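Local coordinates for uncharacterized protein (Enterococcus faecalis, PDB 3CEX) that is of unknown function but belongs to the DinB-like helical-bundle family, many of whose members bind a divalent metal ion, at residues L14-H18 with V115-K119; H50-L55 with D154-H158. All coordinates share one frame; numbering follows the deposited sequence.

Contact 1. Residues L14-H18 with V115-K119; sequences LDRAH and VALTK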
loop_
_atom_site.group_PDB
_atom_site.type_symbol
_atom_site.label_atom_id
_atom_site.label_comp_id
_atom_site.label_asym_id
_atom_site.label_seq_id
_atom_site.Cartn_x
_atom_site.Cartn_y
_atom_site.Cartn_z
ATOM N N LEU A 14 -6.648 3.085 5.472
ATOM C CA LEU A 14 -5.709 2.977 6.590
ATOM C C LEU A 14 -6.010 1.783 7.518
ATOM O O LEU A 14 -5.073 1.068 7.964
ATOM C CB LEU A 14 -5.658 4.317 7.358
ATOM C CG LEU A 14 -4.669 4.412 8.528
ATOM C CD1 LEU A 14 -3.225 4.222 8.044
ATOM C CD2 LEU A 14 -4.793 5.774 9.263
ATOM N N ASP A 15 -7.293 1.516 7.774
ATOM C CA ASP A 15 -7.680 0.353 8.577
ATOM C C ASP A 15 -7.175 -0.964 7.965
ATOM O O ASP A 15 -6.743 -1.847 8.689
ATOM C CB ASP A 15 -9.208 0.258 8.731
ATOM C CG ASP A 15 -9.781 1.303 9.693
ATOM O OD1 ASP A 15 -9.023 1.770 10.586
ATOM O OD2 ASP A 15 -11.007 1.596 9.588
ATOM N N ARG A 16 -7.183 -1.082 6.642
ATOM C CA ARG A 16 -6.637 -2.288 6.008
ATOM C C ARG A 16 -5.137 -2.416 6.245
ATOM O O ARG A 16 -4.668 -3.527 6.484
ATOM C CB ARG A 16 -6.915 -2.369 4.495
ATOM C CG ARG A 16 -8.347 -2.129 4.052
ATOM C CD ARG A 16 -9.273 -3.198 4.594
ATOM N NE ARG A 16 -10.533 -3.050 3.905
ATOM C CZ ARG A 16 -10.845 -3.644 2.754
ATOM N NH1 ARG A 16 -10.017 -4.507 2.180
ATOM N NH2 ARG A 16 -12.009 -3.380 2.202
ATOM N N ALA A 17 -4.387 -1.319 6.179
ATOM C CA ALA A 17 -2.941 -1.333 6.510
ATOM C C ALA A 17 -2.737 -1.813 7.964
ATOM O O ALA A 17 -1.912 -2.706 8.257
ATOM C CB ALA A 17 -2.324 0.039 6.333
ATOM N N HIS A 18 -3.528 -1.240 8.863
ATOM C CA HIS A 18 -3.447 -1.548 10.283
ATOM C C HIS A 18 -3.673 -3.035 10.530
ATOM O O HIS A 18 -2.871 -3.705 11.208
ATOM C CB HIS A 18 -4.491 -0.697 11.017
ATOM C CG HIS A 18 -4.369 -0.708 12.509
ATOM N ND1 HIS A 18 -5.313 -0.121 13.322
ATOM C CD2 HIS A 18 -3.416 -1.203 13.334
ATOM C CE1 HIS A 18 -4.954 -0.271 14.588
ATOM N NE2 HIS A 18 -3.802 -0.916 14.624
ATOM N N VAL A 115 -2.677 5.340 14.476
ATOM C CA VAL A 115 -3.853 5.206 13.614
ATOM C C VAL A 115 -5.031 5.984 14.179
ATOM O O VAL A 115 -5.710 6.686 13.428
ATOM C CB VAL A 115 -4.208 3.706 13.367
ATOM C CG1 VAL A 115 -5.571 3.565 12.669
ATOM C CG2 VAL A 115 -3.091 3.054 12.536
ATOM N N ALA A 116 -5.259 5.898 15.488
ATOM C CA ALA A 116 -6.346 6.645 16.135
ATOM C C ALA A 116 -6.220 8.147 15.915
ATOM O O ALA A 116 -7.193 8.814 15.587
ATOM C CB ALA A 116 -6.402 6.365 17.646
ATOM N N LEU A 117 -5.027 8.663 16.153
ATOM C CA LEU A 117 -4.709 10.066 15.930
ATOM C C LEU A 117 -5.028 10.482 14.486
ATOM O O LEU A 117 -5.651 11.532 14.239
ATOM C CB LEU A 117 -3.217 10.309 16.214
ATOM C CG LEU A 117 -2.706 11.749 16.027
ATOM C CD1 LEU A 117 -3.178 12.685 17.179
ATOM C CD2 LEU A 117 -1.157 11.760 15.874
ATOM N N THR A 118 -4.591 9.652 13.544
ATOM C CA THR A 118 -4.773 9.918 12.112
ATOM C C THR A 118 -6.269 9.981 11.814
ATOM O O THR A 118 -6.747 10.927 11.203
ATOM C CB THR A 118 -4.053 8.865 11.253
ATOM O OG1 THR A 118 -2.660 8.849 11.606
ATOM C CG2 THR A 118 -4.199 9.165 9.747
ATOM N N LYS A 119 -7.011 8.995 12.297
ATOM C CA LYS A 119 -8.449 8.929 12.009
ATOM C C LYS A 119 -9.217 10.086 12.630
ATOM O O LYS A 119 -10.197 10.561 12.050
ATOM C CB LYS A 119 -9.030 7.606 12.490
ATOM C CG LYS A 119 -8.549 6.410 11.680
ATOM C CD LYS A 119 -8.948 5.074 12.355
ATOM C CE LYS A 119 -10.159 4.501 11.758
ATOM N NZ LYS A 119 -10.609 3.243 12.469
#
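Leu-14 and His-18, one turn apart on helix 8-25, both hold CG trans to their own backbone N, and this sends both side chains across to Thr-118 and Val-115. For Leu-14 chi1 is -177°. Its CD2 branch does the touching. It presses against the methyl of Thr-118: Leu-14 CD2 lies only 3.5 Å from Thr-118 CG2, tighter than a usual carbon contact. The two side chains cross obliquely. The hydroxyl of Thr-118 is directed elsewhere and bonds to the carbonyl of Ser-114, so Leu-14 meets carbon.

Val-115 divides its two methyls. Val-115 CG1 lies 4.1 Å from Leu-14 CD2. The same Val-115 CG1 is 3.8 Å from His-18 ND1. Val-115 CG2 stands over one face of the His-18 ring, 4.1 Å from the ring centroid and 17° off its normal, a CH-pi contact. It is set somewhat toward the rim of the ring.

Asp-15 and Lys-119 supply the polar margin. The lysine chain bends at chi3 (98°), and its tip meets the carboxylate with the two side chains nearly perpendicular. Lys-119 NZ bonds to Asp-15 OD1 at 2.9 Å, using the syn lone pair of that oxygen. A weaker bond runs from Lys-119 NZ to Asp-15 OD2 at 3.3 Å. The salt bridge therefore leans on one oxygen rather than sharing evenly between the two.

The axes of segments 14-18 and 115-119 run almost exactly antiparallel and come no closer than 11.3 Å. Side chains span this wide gap. The contact joins helix 8-25 to helix 104-124. Leu-14 also packs on Ile-152 and Ala-155 of helix 144-170, and Thr-118 packs on Leu-55 and Ile-59 of helix 44-62. The apolar side of the contact thus faces the bundle interior.

Contact 2. Residues H50-L55 with D154-H158; sequences HTAREL and DAVMH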
loop_
_atom_site.group_PDB
_atom_site.type_symbol
_atom_site.label_atom_id
_atom_site.label_comp_id
_atom_site.label_asym_id
_atom_site.label_seq_id
_atom_site.Cartn_x
_atom_site.Cartn_y
_atom_site.Cartn_z
ATOM N N HIS A 50 8.150 2.390 12.047
ATOM C CA HIS A 50 8.254 3.489 11.097
ATOM C C HIS A 50 6.898 3.998 10.638
ATOM O O HIS A 50 6.713 5.187 10.531
ATOM C CB HIS A 50 9.066 3.130 9.859
ATOM C CG HIS A 50 8.850 4.079 8.717
ATOM N ND1 HIS A 50 9.520 5.272 8.612
ATOM C CD2 HIS A 50 8.004 4.026 7.657
ATOM C CE1 HIS A 50 9.117 5.909 7.525
ATOM N NE2 HIS A 50 8.189 5.182 6.931
ATOM N N THR A 51 5.966 3.086 10.361
ATOM C CA THR A 51 4.613 3.463 9.962
ATOM C C THR A 51 3.927 4.243 11.084
ATOM O O THR A 51 3.346 5.283 10.821
ATOM C CB THR A 51 3.810 2.233 9.531
ATOM O OG1 THR A 51 4.484 1.658 8.390
ATOM C CG2 THR A 51 2.317 2.589 9.158
ATOM N N ALA A 52 3.987 3.745 12.318
ATOM C CA ALA A 52 3.404 4.458 13.458
ATOM C C ALA A 52 4.092 5.815 13.616
ATOM O O ALA A 52 3.425 6.828 13.839
ATOM C CB ALA A 52 3.522 3.641 14.724
ATOM N N ARG A 53 5.407 5.839 13.481
ATOM C CA ARG A 53 6.182 7.061 13.661
ATOM C C ARG A 53 5.864 8.118 12.593
ATOM O O ARG A 53 5.749 9.314 12.903
ATOM C CB ARG A 53 7.680 6.701 13.707
ATOM C CG ARG A 53 8.638 7.768 14.114
ATOM C CD ARG A 53 8.717 7.978 15.601
ATOM N NE ARG A 53 9.986 8.655 15.881
ATOM C CZ ARG A 53 10.161 9.969 16.030
ATOM N NH1 ARG A 53 9.139 10.816 15.980
ATOM N NH2 ARG A 53 11.379 10.443 16.257
ATOM N N GLU A 54 5.692 7.689 11.345
ATOM C CA GLU A 54 5.448 8.629 10.283
ATOM C C GLU A 54 4.018 9.216 10.314
ATOM O O GLU A 54 3.841 10.395 10.012
ATOM C CB GLU A 54 5.750 7.969 8.928
ATOM C CG GLU A 54 5.632 8.888 7.764
ATOM C CD GLU A 54 6.810 9.838 7.587
ATOM O OE1 GLU A 54 7.558 10.126 8.549
ATOM O OE2 GLU A 54 6.984 10.314 6.451
ATOM N N LEU A 55 3.010 8.387 10.598
ATOM C CA LEU A 55 1.645 8.892 10.871
ATOM C C LEU A 55 1.644 9.901 12.024
ATOM O O LEU A 55 1.069 11.001 11.933
ATOM C CB LEU A 55 0.695 7.732 11.195
ATOM C CG LEU A 55 0.394 6.719 10.055
ATOM C CD1 LEU A 55 -0.411 5.509 10.557
ATOM C CD2 LEU A 55 -0.328 7.419 8.891
ATOM N N ASP A 154 2.029 5.665 2.361
ATOM C CA ASP A 154 3.164 5.170 3.109
ATOM C C ASP A 154 2.773 4.009 4.003
ATOM O O ASP A 154 3.457 2.989 3.991
ATOM C CB ASP A 154 3.751 6.294 3.991
ATOM C CG ASP A 154 4.857 5.797 4.940
ATOM O OD1 ASP A 154 6.024 5.984 4.561
ATOM O OD2 ASP A 154 4.557 5.220 6.050
ATOM N N ALA A 155 1.700 4.182 4.783
ATOM C CA ALA A 155 1.255 3.132 5.685
ATOM C C ALA A 155 0.863 1.888 4.900
ATOM O O ALA A 155 1.310 0.773 5.257
ATOM C CB ALA A 155 0.102 3.588 6.608
ATOM N N VAL A 156 0.053 2.050 3.848
ATOM C CA VAL A 156 -0.439 0.876 3.122
ATOM C C VAL A 156 0.722 0.169 2.438
ATOM O O VAL A 156 0.863 -1.051 2.507
ATOM C CB VAL A 156 -1.580 1.216 2.155
ATOM C CG1 VAL A 156 -2.039 -0.010 1.346
ATOM C CG2 VAL A 156 -2.779 1.795 2.931
HETATM N N MSE A 157 1.562 0.932 1.760
HETATM C CA MSE A 157 2.667 0.331 1.044
HETATM C C MSE A 157 3.654 -0.417 1.989
HETATM O O MSE A 157 4.157 -1.494 1.659
HETATM C CB MSE A 157 3.354 1.453 0.255
HETATM C CG MSE A 157 4.611 1.092 -0.264
HETATM SE SE MSE A 157 6.183 1.507 0.871
HETATM C CE MSE A 157 7.096 2.019 -0.737
ATOM N N HIS A 158 3.948 0.164 3.146
ATOM C CA HIS A 158 4.758 -0.538 4.156
ATOM C C HIS A 158 4.139 -1.815 4.704
ATOM O O HIS A 158 4.866 -2.751 5.014
ATOM C CB HIS A 158 5.213 0.407 5.303
ATOM C CG HIS A 158 6.310 1.327 4.876
ATOM N ND1 HIS A 158 6.122 2.683 4.736
ATOM C CD2 HIS A 158 7.558 1.070 4.409
ATOM C CE1 HIS A 158 7.245 3.235 4.286
ATOM N NE2 HIS A 158 8.128 2.278 4.068
#
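Asp-154 O takes two bonds from His-158, whose ring in turn meets His-50 of the other helix. His-158 N gives the backbone bond to Asp-154 O at 3.0 Å. His-158 ND1 reaches Asp-154 O at 2.8 Å, but its N-H points poorly (127°) and the bond is weak. It should still help to set the rotation of the ring.

His-50 comes in edge-on to a face of this ring. The centroids are 4.7 Å apart and the planes meet at 72°, an offset edge-to-face pair. The leading atom is His-50 CD2, 3.5 Å from His-158 CE1. The selenium of Met-157, a selenomethionine, sits over the centre of the opposite face. His-50 NE2 also points to Asp-154 OD1 at 3.3 Å. That bond is long and weak but fairly straight (163°), and OD1 lies at the edge of the His-50 ring, near its plane. Trp-46 stacks on His-50.

Deeper in, Thr-51 CG2 packs on Ala-155 CB at 3.5 Å. Thr-51 OG1 bonds to the carbonyl of Leu-47 and lies 3.4 Å from His-158 CB. With such small side chains between them, antiparallel segments 50-55 and 154-158 lie with axes 9.7 Å apart.

His-158 NE2 binds a glycerol, probably from the crystallisation liquor, which suggests a pocket here. Metal binding by this protein is not established. Still, the placing of His-50, Asp-154 and His-158 resembles the three-histidine metal site common in DinB-family four-helix bundles, with an aspartate in one position.

How the contacts relate
Both contacts join antiparallel helices of one bundle, and together they use all four long helices: 8-25 with 104-124 in contact 1, and 44-62 with 144-170 in contact 2. Their segments alternate along the chain. Their centres are 10 Å apart, and they touch directly, with Ala-17 CB against Val-156 CA. Contact 2 is nearer the middle of the chain: its centre is about 3 Å from the chain centre, against about 9 Å for the centre of contact 1. Each has a buried apolar side and a polar margin. In contact 1 the margin is a salt bridge; in contact 2 it is a histidine and aspartate cluster beside a possible pocket.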